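Local coordinates for chitin-binding type-4 domain-containing protein (Photorhabdus laumondii subsp. laumondii, PDB 6T5Z) that probably uses a copper ion to cleave chitin oxidatively, as a secreted lytic polysaccharide monooxygenase of family AA10, at residues A[2-7]-A[165-170]; A[34-39]-A[159-164]; A[93-98]-A[152-157]; A[102-107]-A[146-151]. All coordinates share one frame; numbering follows the deposited sequence.

Contact 1: residues A[2-7]-A[165-170]; sequences GYIDSP and QVIDTT
I4 and I167 meet tip to tip, CD1 to CD1 at 3.9 Å, where strand 2-6 of the three-stranded sheet faces strand 165-170 of the larger sheet across the core of the beta sandwich. The strands run nearly parallel, 18° apart, with axes 7.7 Å from each other at closest approach, too far for backbone pairing, so side chains carry the contact. The two isoleucine side chains cross at about a right angle, and I4 CD1 also reaches Q165 CB at 4.0 Å. Further along, P7, which follows a cis peptide bond, lays its ring CB 4.1 Å from I167 CG2. W84 and F82 of strand 79-86 close in on the same cluster. The looser side begins at D5 and S6, both partly exposed, which point away from strand 165-170; D5 OD2 bonds to Q83 there. At the other end the Q165 chain bends at chi2 (-88°), which folds its amide back over the Y3 backbone and places OE1 3.0 Å from I4 N in a nearly straight hydrogen bond (167° at the hydrogen). The N-H arrives from above the carbonyl plane, while S9 OG is a second hydrogen-bond partner of OE1; NE2 has a weak bond to P32 O. A buried glutamine thus satisfies a backbone N-H inside an otherwise largely apolar interface, tying the two sheets close in the chain to the copper-binding H1.

Contact 2: residues A[34-39]-A[159-164]; sequences SLEAKK and TLNAFY
E36 lies over one face of the F163 ring, its CG 4.1 Å from the ring centroid in a CH-pi contact. With CG anti to the backbone N (chi1 -173°) and the chain extended beyond it, the carboxylate stays over the rim of the ring, and its OE2 meets N161. N161 ND2 donates to E36 OE2 at 3.0 Å, meeting it from above the carboxylate plane, with the two flat groups 85° apart. One water joins the same OE2 to T159 OG1, whose oxygen also accepts from N161 N in an ST turn. Between these side chains the strands pair antiparallel: A37 and A162 exchange both backbone bonds, the A162 N to A37 O one being 2.7 Å. A37 CB, on the other face of the sheet, packs against Y164 CE1; the Y164 hydroxyl donates to K38 O at 2.6 Å, in the carbonyl plane. Farther out, K39 N bonds to L160 O, and the lysine bends at chi3 (69°) to bring NZ 2.8 Å from T159 O; I156 O is a second acceptor of this ammonium. Strand 36-38 thus pairs with the start of strand 161-172, which is bordered by strand 148-156, where W154 meets the F163 ring; the F163 side chain also meets the ring of copper-binding H1 and comes within about 4 Å of the metal, nearest atoms.

Contact 3: residues A[93-98]-A[152-157]; sequences SSWEYF and GVWTIS
E96 and V153 exchange two backbone hydrogen bonds, V153 N to E96 O at 2.8 Å and E96 N to V153 O at 2.9 Å, at the middle of an antiparallel strand pair. Toward the S93 end the pattern breaks into a classic beta bulge: S93 and S94 both face T155, which accepts from S93 N through its O and donates through its N to S94 O. One water sits between the strands on the side of S94 and T155, held by S94 OG and T155 OG1 and donating to V153 O. On this same face V153 CB packs on E96 CG at 3.8 Å, and its CG2 touches the edge of the F98 ring. The other face belongs to aromatic rings. W95 and W154 extend alongside each other in an offset stack: the six-membered ring of W95 covers the five-membered ring of W154, centroids 3.9 Å apart and planes at 10°. W95 CZ3 comes within 3.3 Å of W154 CG, and I156 CD1 lies over the opposite face of W154. With CG anti to the backbone N (chi1 171°), W154 lies flat against W95; its NE1 bonds to T92 OG1. Beyond the stack, Y97 CD2 rests on G152 CA at 3.6 Å, while Y97 OH bonds to N136 and W84. The two faces therefore differ in chemistry: a mixed one with serine, threonine, glutamate, valine and a water, and one with a buried indole pair, W95 reaching W84 and V134 of the facing sheet and W154 coming within about 5 Å of the copper (nearest atoms), consistent with a place in its second shell.

Contact 4: residues A[102-107]-A[146-151]; sequences LGWDPN and GYHVIL
W104 drives the edge of its six-membered ring at the face of Y147, in the aromatic cluster these two make with H148. The edge-to-face pair has centroids 5.3 Å apart and planes at 65°, with W104 CZ2 poised over the centre of the tyrosine ring. The far corner of the indole, CH2, also reaches V149 CG2 at 3.7 Å, so the tryptophan bridges a tyrosine and a strand valine. P106 adds its CB to the tyrosine, 3.7 Å from Y147 CD2. In this beta sandwich the contact pins the long loop between strands 92-99 and 121-126 against the beginning of strand 148-156, near where the chain turns a corner at Y147. W104 has CG between its backbone N and carbonyl carbon (chi1 77°), which lays the indole against Y147 and V149. Y147 has CG anti to the backbone N (chi1 175°), presenting its ring to the loop, and K72 makes a cation-pi contact with that ring. Outward, L102 CD2 comes to 4.1 Å from H148 NE2, a slight van der Waals touch by an exposed leucine. H148 ND1 is hydrogen-bonded to T100 OG1, and Y147 OH to D168 and Q65, bonds that help hold the two rings in place. Around P106 an Asx turn closes, D105 OD1 accepting from N107 N at 3.0 Å. At the polar edge W104 NE1 donates to Y147 O at 2.9 Å, the oxygen lying close to the indole plane.

Overall arrangement
Strand 161-172 runs through contacts 1 and 2, and strand 148-156 through contacts 3 and 4; the two are neighbours in one sheet, joined by bonds such as F163 N to W154 O and I167 N to I150 O. Contacts 1 and 3 are buried: the first joins two sheets by aliphatic packing and one glutamine bond, the second pairs strands within a sheet and stacks indoles. Contacts 2 and 4, about 23 Å apart between centres and on opposite sides of the chain's centre, are only partly buried. Contact 2, near the copper, is rich in polar bonds and water; contact 4, away from the metal, anchors a loop through aromatic rings.

Contact 1: residues A[2-7]-A[165-170]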
loop_
_atom_site.group_PDB
_atom_site.type_symbol
_atom_site.label_atom_id
_atom_site.label_comp_id
_atom_site.label_asym_id
_atom_site.label_seq_id
_atom_site.Cartn_x
_atom_site.Cartn_y
_atom_site.Cartn_z
ATOM N N GLY A 2 -0.603 1.724 11.440
ATOM C CA GLY A 2 -1.905 1.486 10.832
ATOM C C GLY A 2 -1.781 0.711 9.538
ATOM O O GLY A 2 -0.683 0.480 9.025
ATOM N N TYR A 3 -2.938 0.315 9.003
ATOM C CA TYR A 3 -2.968 -0.461 7.772
ATOM C C TYR A 3 -4.259 -0.160 7.025
ATOM O O TYR A 3 -5.211 0.392 7.585
ATOM C CB TYR A 3 -2.837 -1.963 8.068
ATOM C CG TYR A 3 -3.918 -2.462 8.991
ATOM C CD1 TYR A 3 -5.144 -2.868 8.489
ATOM C CD2 TYR A 3 -3.719 -2.519 10.370
ATOM C CE1 TYR A 3 -6.148 -3.318 9.324
ATOM C CE2 TYR A 3 -4.723 -2.977 11.215
ATOM C CZ TYR A 3 -5.932 -3.370 10.677
ATOM O OH TYR A 3 -6.945 -3.824 11.501
ATOM N N ILE A 4 -4.284 -0.527 5.745
ATOM C CA ILE A 4 -5.453 -0.350 4.890
ATOM C C ILE A 4 -6.247 -1.649 4.871
ATOM O O ILE A 4 -5.705 -2.710 4.521
ATOM C CB ILE A 4 -5.040 0.053 3.468
ATOM C CG1 ILE A 4 -4.316 1.404 3.511
ATOM C CG2 ILE A 4 -6.272 0.087 2.556
ATOM C CD1 ILE A 4 -3.806 1.868 2.139
ATOM N N ASP A 5 -7.532 -1.575 5.239
ATOM C CA ASP A 5 -8.392 -2.756 5.211
ATOM C C ASP A 5 -9.507 -2.671 4.170
ATOM O O ASP A 5 -10.345 -3.579 4.101
ATOM C CB ASP A 5 -8.973 -3.055 6.600
ATOM C CG ASP A 5 -9.906 -1.982 7.121
ATOM O OD1 ASP A 5 -10.527 -2.248 8.174
ATOM O OD2 ASP A 5 -10.006 -0.890 6.529
ATOM N N SER A 6 -9.521 -1.637 3.336
ATOM C CA SER A 6 -10.498 -1.559 2.246
ATOM C C SER A 6 -9.988 -0.613 1.162
ATOM O O SER A 6 -9.807 0.568 1.427
ATOM C CB SER A 6 -11.858 -1.087 2.754
ATOM O OG SER A 6 -12.793 -0.994 1.679
ATOM N N PRO A 7 -9.698 -1.121 -0.049
ATOM C CA PRO A 7 -9.566 -2.535 -0.437
ATOM C C PRO A 7 -8.492 -3.155 0.436
ATOM O O PRO A 7 -7.496 -2.465 0.715
ATOM C CB PRO A 7 -9.144 -2.479 -1.912
ATOM C CG PRO A 7 -8.726 -1.050 -2.163
ATOM C CD PRO A 7 -9.392 -0.192 -1.152
ATOM N N GLN A 165 1.829 0.479 2.478
ATOM C CA GLN A 165 0.802 -0.554 2.313
ATOM C C GLN A 165 0.551 -0.840 0.835
ATOM O O GLN A 165 -0.201 -0.107 0.189
ATOM C CB GLN A 165 -0.493 -0.126 3.004
ATOM C CG GLN A 165 -0.399 -0.126 4.534
ATOM C CD GLN A 165 -0.743 -1.481 5.143
ATOM O OE1 GLN A 165 -1.844 -1.993 4.956
ATOM N NE2 GLN A 165 0.193 -2.052 5.890
ATOM N N VAL A 166 1.134 -1.945 0.304
ATOM C CA VAL A 166 0.791 -2.389 -1.047
ATOM C C VAL A 166 -0.534 -3.146 -1.014
ATOM O O VAL A 166 -0.872 -3.833 -0.035
ATOM C CB VAL A 166 1.923 -3.242 -1.666
ATOM C CG1 VAL A 166 3.217 -2.436 -1.786
ATOM C CG2 VAL A 166 2.177 -4.521 -0.851
ATOM N N ILE A 167 -1.301 -2.988 -2.096
ATOM C CA ILE A 167 -2.626 -3.582 -2.283
ATOM C C ILE A 167 -2.643 -4.269 -3.643
ATOM O O ILE A 167 -2.307 -3.650 -4.660
ATOM C CB ILE A 167 -3.748 -2.519 -2.216
ATOM C CG1 ILE A 167 -3.624 -1.663 -0.958
ATOM C CG2 ILE A 167 -5.132 -3.177 -2.259
ATOM C CD1 ILE A 167 -4.517 -0.406 -0.962
ATOM N N ASP A 168 -3.055 -5.532 -3.675
ATOM C CA ASP A 168 -3.184 -6.262 -4.928
ATOM C C ASP A 168 -4.608 -6.146 -5.445
ATOM O O ASP A 168 -5.564 -6.394 -4.704
ATOM C CB ASP A 168 -2.821 -7.734 -4.734
ATOM C CG ASP A 168 -1.398 -7.907 -4.282
ATOM O OD1 ASP A 168 -1.180 -8.102 -3.067
ATOM O OD2 ASP A 168 -0.502 -7.823 -5.148
ATOM N N THR A 169 -4.749 -5.756 -6.710
ATOM C CA THR A 169 -6.067 -5.495 -7.275
ATOM C C THR A 169 -6.176 -6.121 -8.654
ATOM O O THR A 169 -5.191 -6.223 -9.387
ATOM C CB THR A 169 -6.366 -3.976 -7.398
ATOM O OG1 THR A 169 -5.473 -3.382 -8.350
ATOM C CG2 THR A 169 -6.190 -3.272 -6.061
ATOM N N THR A 170 -7.398 -6.534 -8.993
ATOM C CA THR A 170 -7.787 -6.879 -10.358
ATOM C C THR A 170 -8.770 -5.803 -10.812
ATOM O O THR A 170 -9.889 -5.727 -10.295
ATOM C CB THR A 170 -8.419 -8.267 -10.442
ATOM O OG1 THR A 170 -7.434 -9.260 -10.150
ATOM C CG2 THR A 170 -8.944 -8.521 -11.848
#

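Contact 2: residues A[34-39]-A[159-164]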
loop_
_atom_site.group_PDB
_atom_site.type_symbol
_atom_site.label_atom_id
_atom_site.label_comp_id
_atom_site.label_asym_id
_atom_site.label_seq_id
_atom_site.Cartn_x
_atom_site.Cartn_y
_atom_site.Cartn_z
ATOM N N SER A 34 2.547 -2.363 11.067
ATOM C CA SER A 34 3.895 -2.032 11.520
ATOM C C SER A 34 4.895 -1.868 10.382
ATOM O O SER A 34 6.109 -1.943 10.608
ATOM C CB SER A 34 4.377 -3.097 12.501
ATOM O OG SER A 34 3.582 -3.084 13.677
ATOM N N LEU A 35 4.415 -1.620 9.167
ATOM C CA LEU A 35 5.290 -1.501 8.001
ATOM C C LEU A 35 5.791 -0.051 7.898
ATOM O O LEU A 35 5.382 0.751 7.054
ATOM C CB LEU A 35 4.549 -1.978 6.757
ATOM C CG LEU A 35 4.446 -3.524 6.687
ATOM C CD1 LEU A 35 3.160 -3.952 6.017
ATOM C CD2 LEU A 35 5.629 -4.062 5.929
ATOM N N GLU A 36 6.715 0.272 8.801
ATOM C CA GLU A 36 7.208 1.633 8.997
ATOM C C GLU A 36 8.625 1.765 8.454
ATOM O O GLU A 36 9.482 0.921 8.727
ATOM C CB GLU A 36 7.187 2.003 10.480
ATOM C CG GLU A 36 7.522 3.472 10.767
ATOM C CD GLU A 36 7.636 3.746 12.250
ATOM O OE1 GLU A 36 7.437 2.802 13.036
ATOM O OE2 GLU A 36 7.931 4.894 12.640
ATOM N N ALA A 37 8.875 2.837 7.713
ATOM C CA ALA A 37 10.166 3.065 7.076
ATOM C C ALA A 37 10.304 4.554 6.801
ATOM O O ALA A 37 9.388 5.334 7.054
ATOM C CB ALA A 37 10.306 2.242 5.795
ATOM N N LYS A 38 11.462 4.950 6.276
ATOM C CA LYS A 38 11.680 6.368 5.992
ATOM C C LYS A 38 10.659 6.894 4.986
ATOM O O LYS A 38 10.254 6.187 4.058
ATOM C CB LYS A 38 13.097 6.589 5.466
ATOM C CG LYS A 38 14.166 6.370 6.511
ATOM C CD LYS A 38 14.073 7.391 7.617
ATOM C CE LYS A 38 15.124 7.150 8.686
ATOM N NZ LYS A 38 14.811 5.902 9.440
ATOM N N LYS A 39 10.233 8.144 5.189
ATOM C CA LYS A 39 9.278 8.777 4.289
ATOM C C LYS A 39 9.963 9.147 2.973
ATOM O O LYS A 39 11.171 8.968 2.793
ATOM C CB LYS A 39 8.659 10.017 4.943
ATOM C CG LYS A 39 9.666 11.143 5.226
ATOM C CD LYS A 39 9.026 12.389 5.830
ATOM C CE LYS A 39 8.527 12.145 7.248
ATOM N NZ LYS A 39 8.164 13.444 7.915
ATOM N N THR A 159 7.895 12.626 12.660
ATOM C CA THR A 159 9.042 11.723 12.607
ATOM C C THR A 159 9.621 11.732 11.195
ATOM O O THR A 159 9.165 12.467 10.308
ATOM C CB THR A 159 8.675 10.289 13.012
ATOM O OG1 THR A 159 7.904 9.689 11.966
ATOM C CG2 THR A 159 7.883 10.271 14.314
ATOM N N LEU A 160 10.650 10.912 11.001
ATOM C CA LEU A 160 11.298 10.733 9.709
ATOM C C LEU A 160 10.597 9.698 8.834
ATOM O O LEU A 160 11.050 9.443 7.712
ATOM C CB LEU A 160 12.759 10.319 9.922
ATOM C CG LEU A 160 13.659 11.312 10.673
ATOM C CD1 LEU A 160 15.038 10.691 10.916
ATOM C CD2 LEU A 160 13.770 12.641 9.923
ATOM N N ASN A 161 9.501 9.112 9.300
ATOM C CA ASN A 161 9.015 7.856 8.744
ATOM C C ASN A 161 7.645 7.985 8.080
ATOM O O ASN A 161 6.983 9.025 8.130
ATOM C CB ASN A 161 8.968 6.793 9.844
ATOM C CG ASN A 161 10.344 6.464 10.369
ATOM O OD1 ASN A 161 11.318 6.498 9.620
ATOM N ND2 ASN A 161 10.437 6.140 11.652
ATOM N N ALA A 162 7.241 6.880 7.451
ATOM C CA ALA A 162 5.936 6.707 6.831
ATOM C C ALA A 162 5.562 5.235 6.917
ATOM O O ALA A 162 6.423 4.374 7.100
ATOM C CB ALA A 162 5.929 7.152 5.365
ATOM N N PHE A 163 4.279 4.944 6.739
ATOM C CA PHE A 163 3.814 3.559 6.709
ATOM C C PHE A 163 3.446 3.164 5.288
ATOM O O PHE A 163 2.817 3.941 4.563
ATOM C CB PHE A 163 2.632 3.360 7.658
ATOM C CG PHE A 163 3.030 3.436 9.104
ATOM C CD1 PHE A 163 3.188 4.668 9.729
ATOM C CD2 PHE A 163 3.337 2.284 9.815
ATOM C CE1 PHE A 163 3.595 4.744 11.052
ATOM C CE2 PHE A 163 3.744 2.355 11.144
ATOM C CZ PHE A 163 3.878 3.582 11.756
ATOM N N TYR A 164 3.832 1.944 4.889
ATOM C CA TYR A 164 3.779 1.537 3.484
ATOM C C TYR A 164 2.855 0.338 3.325
ATOM O O TYR A 164 3.076 -0.707 3.949
ATOM C CB TYR A 164 5.183 1.224 2.965
ATOM C CG TYR A 164 6.042 2.463 2.778
ATOM C CD1 TYR A 164 6.792 2.987 3.833
ATOM C CD2 TYR A 164 6.089 3.115 1.547
ATOM C CE1 TYR A 164 7.583 4.133 3.659
ATOM C CE2 TYR A 164 6.868 4.252 1.364
ATOM C CZ TYR A 164 7.609 4.755 2.422
ATOM O OH TYR A 164 8.388 5.871 2.226
HETATM O O HOH W 1 6.746 7.341 12.479
HETATM O O HOH W 2 13.280 6.970 11.932
#

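Contact 3: residues A[93-98]-A[152-157]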
loop_
_atom_site.group_PDB
_atom_site.type_symbol
_atom_site.label_atom_id
_atom_site.label_comp_id
_atom_site.label_asym_id
_atom_site.label_seq_id
_atom_site.Cartn_x
_atom_site.Cartn_y
_atom_site.Cartn_z
ATOM N N SER A 93 1.400 14.244 7.793
ATOM C CA SER A 93 1.623 15.125 6.650
ATOM C C SER A 93 0.614 14.847 5.543
ATOM O O SER A 93 -0.002 15.776 5.005
ATOM C CB SER A 93 3.040 14.954 6.102
ATOM O OG SER A 93 4.018 15.454 6.995
ATOM N N SER A 94 0.423 13.575 5.191
ATOM C CA SER A 94 -0.388 13.274 4.017
ATOM C C SER A 94 -0.725 11.793 3.955
ATOM O O SER A 94 -0.114 10.968 4.636
ATOM C CB SER A 94 0.332 13.663 2.731
ATOM O OG SER A 94 1.483 12.847 2.566
ATOM N N TRP A 95 -1.706 11.494 3.107
ATOM C CA TRP A 95 -2.039 10.161 2.618
ATOM C C TRP A 95 -1.881 10.209 1.107
ATOM O O TRP A 95 -2.414 11.118 0.466
ATOM C CB TRP A 95 -3.484 9.785 2.976
ATOM C CG TRP A 95 -3.846 10.169 4.365
ATOM C CD1 TRP A 95 -4.276 11.400 4.803
ATOM C CD2 TRP A 95 -3.777 9.334 5.522
ATOM N NE1 TRP A 95 -4.492 11.363 6.161
ATOM C CE2 TRP A 95 -4.193 10.107 6.623
ATOM C CE3 TRP A 95 -3.405 7.998 5.730
ATOM C CZ2 TRP A 95 -4.241 9.598 7.917
ATOM C CZ3 TRP A 95 -3.463 7.491 7.018
ATOM C CH2 TRP A 95 -3.866 8.289 8.092
ATOM N N GLU A 96 -1.155 9.259 0.527
ATOM C CA GLU A 96 -0.959 9.310 -0.913
ATOM C C GLU A 96 -0.883 7.900 -1.477
ATOM O O GLU A 96 -0.617 6.931 -0.754
ATOM C CB GLU A 96 0.297 10.105 -1.284
ATOM C CG GLU A 96 1.574 9.443 -0.857
ATOM C CD GLU A 96 2.822 10.196 -1.331
ATOM O OE1 GLU A 96 2.694 11.264 -1.966
ATOM O OE2 GLU A 96 3.928 9.703 -1.051
ATOM N N TYR A 97 -1.132 7.796 -2.784
ATOM C CA TYR A 97 -1.315 6.503 -3.441
ATOM C C TYR A 97 -0.608 6.504 -4.786
ATOM O O TYR A 97 -0.772 7.442 -5.575
ATOM C CB TYR A 97 -2.815 6.188 -3.599
ATOM C CG TYR A 97 -3.474 6.131 -2.247
ATOM C CD1 TYR A 97 -3.996 7.276 -1.652
ATOM C CD2 TYR A 97 -3.539 4.929 -1.542
ATOM C CE1 TYR A 97 -4.565 7.232 -0.378
ATOM C CE2 TYR A 97 -4.103 4.874 -0.290
ATOM C CZ TYR A 97 -4.604 6.020 0.294
ATOM O OH TYR A 97 -5.174 5.940 1.544
ATOM N N PHE A 98 0.194 5.465 -5.018
ATOM C CA PHE A 98 0.871 5.193 -6.274
ATOM C C PHE A 98 0.265 3.938 -6.896
ATOM O O PHE A 98 -0.278 3.084 -6.196
ATOM C CB PHE A 98 2.372 4.974 -6.045
ATOM C CG PHE A 98 3.094 6.169 -5.483
ATOM C CD1 PHE A 98 3.813 7.006 -6.322
ATOM C CD2 PHE A 98 3.088 6.438 -4.108
ATOM C CE1 PHE A 98 4.502 8.112 -5.819
ATOM C CE2 PHE A 98 3.771 7.538 -3.599
ATOM C CZ PHE A 98 4.484 8.375 -4.459
ATOM N N GLY A 152 -0.103 2.443 -0.902
ATOM C CA GLY A 152 -0.583 3.483 -0.016
ATOM C C GLY A 152 0.538 3.920 0.902
ATOM O O GLY A 152 1.273 3.086 1.435
ATOM N N VAL A 153 0.683 5.238 1.068
ATOM C CA VAL A 153 1.725 5.803 1.923
ATOM C C VAL A 153 1.093 6.789 2.893
ATOM O O VAL A 153 0.440 7.757 2.478
ATOM C CB VAL A 153 2.838 6.482 1.115
ATOM C CG1 VAL A 153 3.957 6.968 2.055
ATOM C CG2 VAL A 153 3.383 5.519 0.054
ATOM N N TRP A 154 1.299 6.543 4.180
ATOM C CA TRP A 154 0.864 7.415 5.257
ATOM C C TRP A 154 2.115 8.053 5.836
ATOM O O TRP A 154 2.906 7.376 6.497
ATOM C CB TRP A 154 0.098 6.616 6.308
ATOM C CG TRP A 154 -0.206 7.377 7.546
ATOM C CD1 TRP A 154 -0.392 8.729 7.656
ATOM C CD2 TRP A 154 -0.368 6.844 8.871
ATOM N NE1 TRP A 154 -0.656 9.064 8.957
ATOM C CE2 TRP A 154 -0.660 7.928 9.724
ATOM C CE3 TRP A 154 -0.308 5.557 9.415
ATOM C CZ2 TRP A 154 -0.867 7.768 11.099
ATOM C CZ3 TRP A 154 -0.524 5.397 10.777
ATOM C CH2 TRP A 154 -0.800 6.490 11.602
ATOM N N THR A 155 2.303 9.347 5.574
ATOM C CA THR A 155 3.526 10.053 5.933
ATOM C C THR A 155 3.316 10.772 7.264
ATOM O O THR A 155 2.367 11.555 7.413
ATOM C CB THR A 155 3.918 11.020 4.806
ATOM O OG1 THR A 155 4.195 10.269 3.610
ATOM C CG2 THR A 155 5.151 11.864 5.174
ATOM N N ILE A 156 4.194 10.490 8.235
ATOM C CA ILE A 156 4.092 11.032 9.588
ATOM C C ILE A 156 4.839 12.356 9.650
ATOM O O ILE A 156 6.001 12.433 9.245
ATOM C CB ILE A 156 4.664 10.045 10.619
ATOM C CG1 ILE A 156 4.058 8.644 10.462
ATOM C CG2 ILE A 156 4.439 10.577 12.038
ATOM C CD1 ILE A 156 2.550 8.615 10.563
ATOM N N SER A 157 4.186 13.394 10.190
ATOM C CA SER A 157 4.755 14.739 10.113
ATOM C C SER A 157 5.830 14.995 11.165
ATOM O O SER A 157 6.728 15.819 10.934
ATOM C CB SER A 157 3.650 15.791 10.243
ATOM O OG SER A 157 3.137 15.814 11.561
HETATM O O HOH W 3 2.110 10.159 2.169
#

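Contact 4: residues A[102-107]-A[146-151]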
loop_
_atom_site.group_PDB
_atom_site.type_symbol
_atom_site.label_atom_id
_atom_site.label_comp_id
_atom_site.label_asym_id
_atom_site.label_seq_id
_atom_site.Cartn_x
_atom_site.Cartn_y
_atom_site.Cartn_z
ATOM N N LEU A 102 1.211 1.012 -16.421
ATOM C CA LEU A 102 0.687 0.194 -17.501
ATOM C C LEU A 102 1.851 -0.519 -18.168
ATOM O O LEU A 102 2.845 0.111 -18.544
ATOM C CB LEU A 102 -0.077 1.055 -18.508
ATOM C CG LEU A 102 -1.320 1.769 -17.977
ATOM C CD1 LEU A 102 -1.920 2.649 -19.071
ATOM C CD2 LEU A 102 -2.345 0.788 -17.446
ATOM N N GLY A 103 1.754 -1.836 -18.268
ATOM C CA GLY A 103 2.851 -2.606 -18.803
ATOM C C GLY A 103 3.907 -3.020 -17.805
ATOM O O GLY A 103 4.953 -3.531 -18.224
ATOM N N TRP A 104 3.672 -2.845 -16.504
ATOM C CA TRP A 104 4.591 -3.408 -15.523
ATOM C C TRP A 104 4.605 -4.936 -15.632
ATOM O O TRP A 104 3.767 -5.548 -16.291
ATOM C CB TRP A 104 4.210 -2.969 -14.106
ATOM C CG TRP A 104 3.018 -3.690 -13.499
ATOM C CD1 TRP A 104 1.719 -3.651 -13.930
ATOM C CD2 TRP A 104 3.032 -4.553 -12.352
ATOM N NE1 TRP A 104 0.927 -4.428 -13.116
ATOM C CE2 TRP A 104 1.710 -4.987 -12.138
ATOM C CE3 TRP A 104 4.036 -4.987 -11.480
ATOM C CZ2 TRP A 104 1.369 -5.843 -11.092
ATOM C CZ3 TRP A 104 3.700 -5.829 -10.441
ATOM C CH2 TRP A 104 2.378 -6.251 -10.256
ATOM N N ASP A 105 5.584 -5.549 -14.968
ATOM C CA ASP A 105 5.783 -6.993 -15.051
ATOM C C ASP A 105 5.384 -7.633 -13.730
ATOM O O ASP A 105 6.125 -7.533 -12.742
ATOM C CB ASP A 105 7.240 -7.314 -15.392
ATOM C CG ASP A 105 7.457 -8.779 -15.724
ATOM O OD1 ASP A 105 6.645 -9.622 -15.298
ATOM O OD2 ASP A 105 8.452 -9.090 -16.410
ATOM N N PRO A 106 4.239 -8.316 -13.668
ATOM C CA PRO A 106 3.762 -8.876 -12.394
ATOM C C PRO A 106 4.590 -10.036 -11.877
ATOM O O PRO A 106 4.310 -10.539 -10.784
ATOM C CB PRO A 106 2.337 -9.331 -12.736
ATOM C CG PRO A 106 2.376 -9.580 -14.207
ATOM C CD PRO A 106 3.291 -8.545 -14.771
ATOM N N ASN A 107 5.589 -10.487 -12.629
ATOM C CA ASN A 107 6.453 -11.585 -12.227
ATOM C C ASN A 107 7.870 -11.122 -11.914
ATOM O O ASN A 107 8.790 -11.944 -11.872
ATOM C CB ASN A 107 6.458 -12.650 -13.323
ATOM C CG ASN A 107 5.114 -13.340 -13.461
ATOM O OD1 ASN A 107 4.610 -13.924 -12.499
ATOM N ND2 ASN A 107 4.517 -13.268 -14.656
ATOM N N GLY A 146 -6.789 -4.901 -15.356
ATOM C CA GLY A 146 -5.946 -6.053 -15.102
ATOM C C GLY A 146 -5.341 -6.001 -13.716
ATOM O O GLY A 146 -5.781 -5.254 -12.834
ATOM N N TYR A 147 -4.302 -6.814 -13.527
ATOM C CA TYR A 147 -3.639 -6.920 -12.235
ATOM C C TYR A 147 -2.694 -5.739 -12.045
ATOM O O TYR A 147 -1.779 -5.536 -12.848
ATOM C CB TYR A 147 -2.881 -8.245 -12.128
ATOM C CG TYR A 147 -2.043 -8.424 -10.859
ATOM C CD1 TYR A 147 -2.409 -7.845 -9.645
ATOM C CD2 TYR A 147 -0.873 -9.182 -10.894
ATOM C CE1 TYR A 147 -1.618 -8.020 -8.497
ATOM C CE2 TYR A 147 -0.092 -9.362 -9.770
ATOM C CZ TYR A 147 -0.471 -8.782 -8.576
ATOM O OH TYR A 147 0.325 -8.989 -7.471
ATOM N N HIS A 148 -2.911 -4.981 -10.971
ATOM C CA HIS A 148 -2.076 -3.844 -10.609
ATOM C C HIS A 148 -1.903 -3.805 -9.102
ATOM O O HIS A 148 -2.765 -4.275 -8.354
ATOM C CB HIS A 148 -2.693 -2.529 -11.092
ATOM C CG HIS A 148 -2.579 -2.345 -12.562
ATOM N ND1 HIS A 148 -1.394 -1.986 -13.162
ATOM C CD2 HIS A 148 -3.477 -2.517 -13.562
ATOM C CE1 HIS A 148 -1.571 -1.919 -14.469
ATOM N NE2 HIS A 148 -2.826 -2.238 -14.738
ATOM N N VAL A 149 -0.789 -3.220 -8.665
ATOM C CA VAL A 149 -0.492 -3.047 -7.250
ATOM C C VAL A 149 -0.567 -1.565 -6.938
ATOM O O VAL A 149 0.007 -0.743 -7.660
ATOM C CB VAL A 149 0.884 -3.619 -6.877
ATOM C CG1 VAL A 149 1.236 -3.263 -5.435
ATOM C CG2 VAL A 149 0.896 -5.130 -7.091
ATOM N N ILE A 150 -1.283 -1.229 -5.872
ATOM C CA ILE A 150 -1.406 0.140 -5.397
ATOM C C ILE A 150 -0.568 0.248 -4.132
ATOM O O ILE A 150 -0.638 -0.630 -3.265
ATOM C CB ILE A 150 -2.883 0.502 -5.139
ATOM C CG1 ILE A 150 -3.634 0.559 -6.473
ATOM C CG2 ILE A 150 -2.992 1.813 -4.330
ATOM C CD1 ILE A 150 -5.147 0.673 -6.398
ATOM N N LEU A 151 0.253 1.298 -4.042
ATOM C CA LEU A 151 1.051 1.571 -2.851
ATOM C C LEU A 151 0.432 2.734 -2.088
ATOM O O LEU A 151 0.444 3.878 -2.557
ATOM C CB LEU A 151 2.507 1.877 -3.203
ATOM C CG LEU A 151 3.386 2.292 -2.016
ATOM C CD1 LEU A 151 3.550 1.140 -1.007
ATOM C CD2 LEU A 151 4.756 2.791 -2.459
#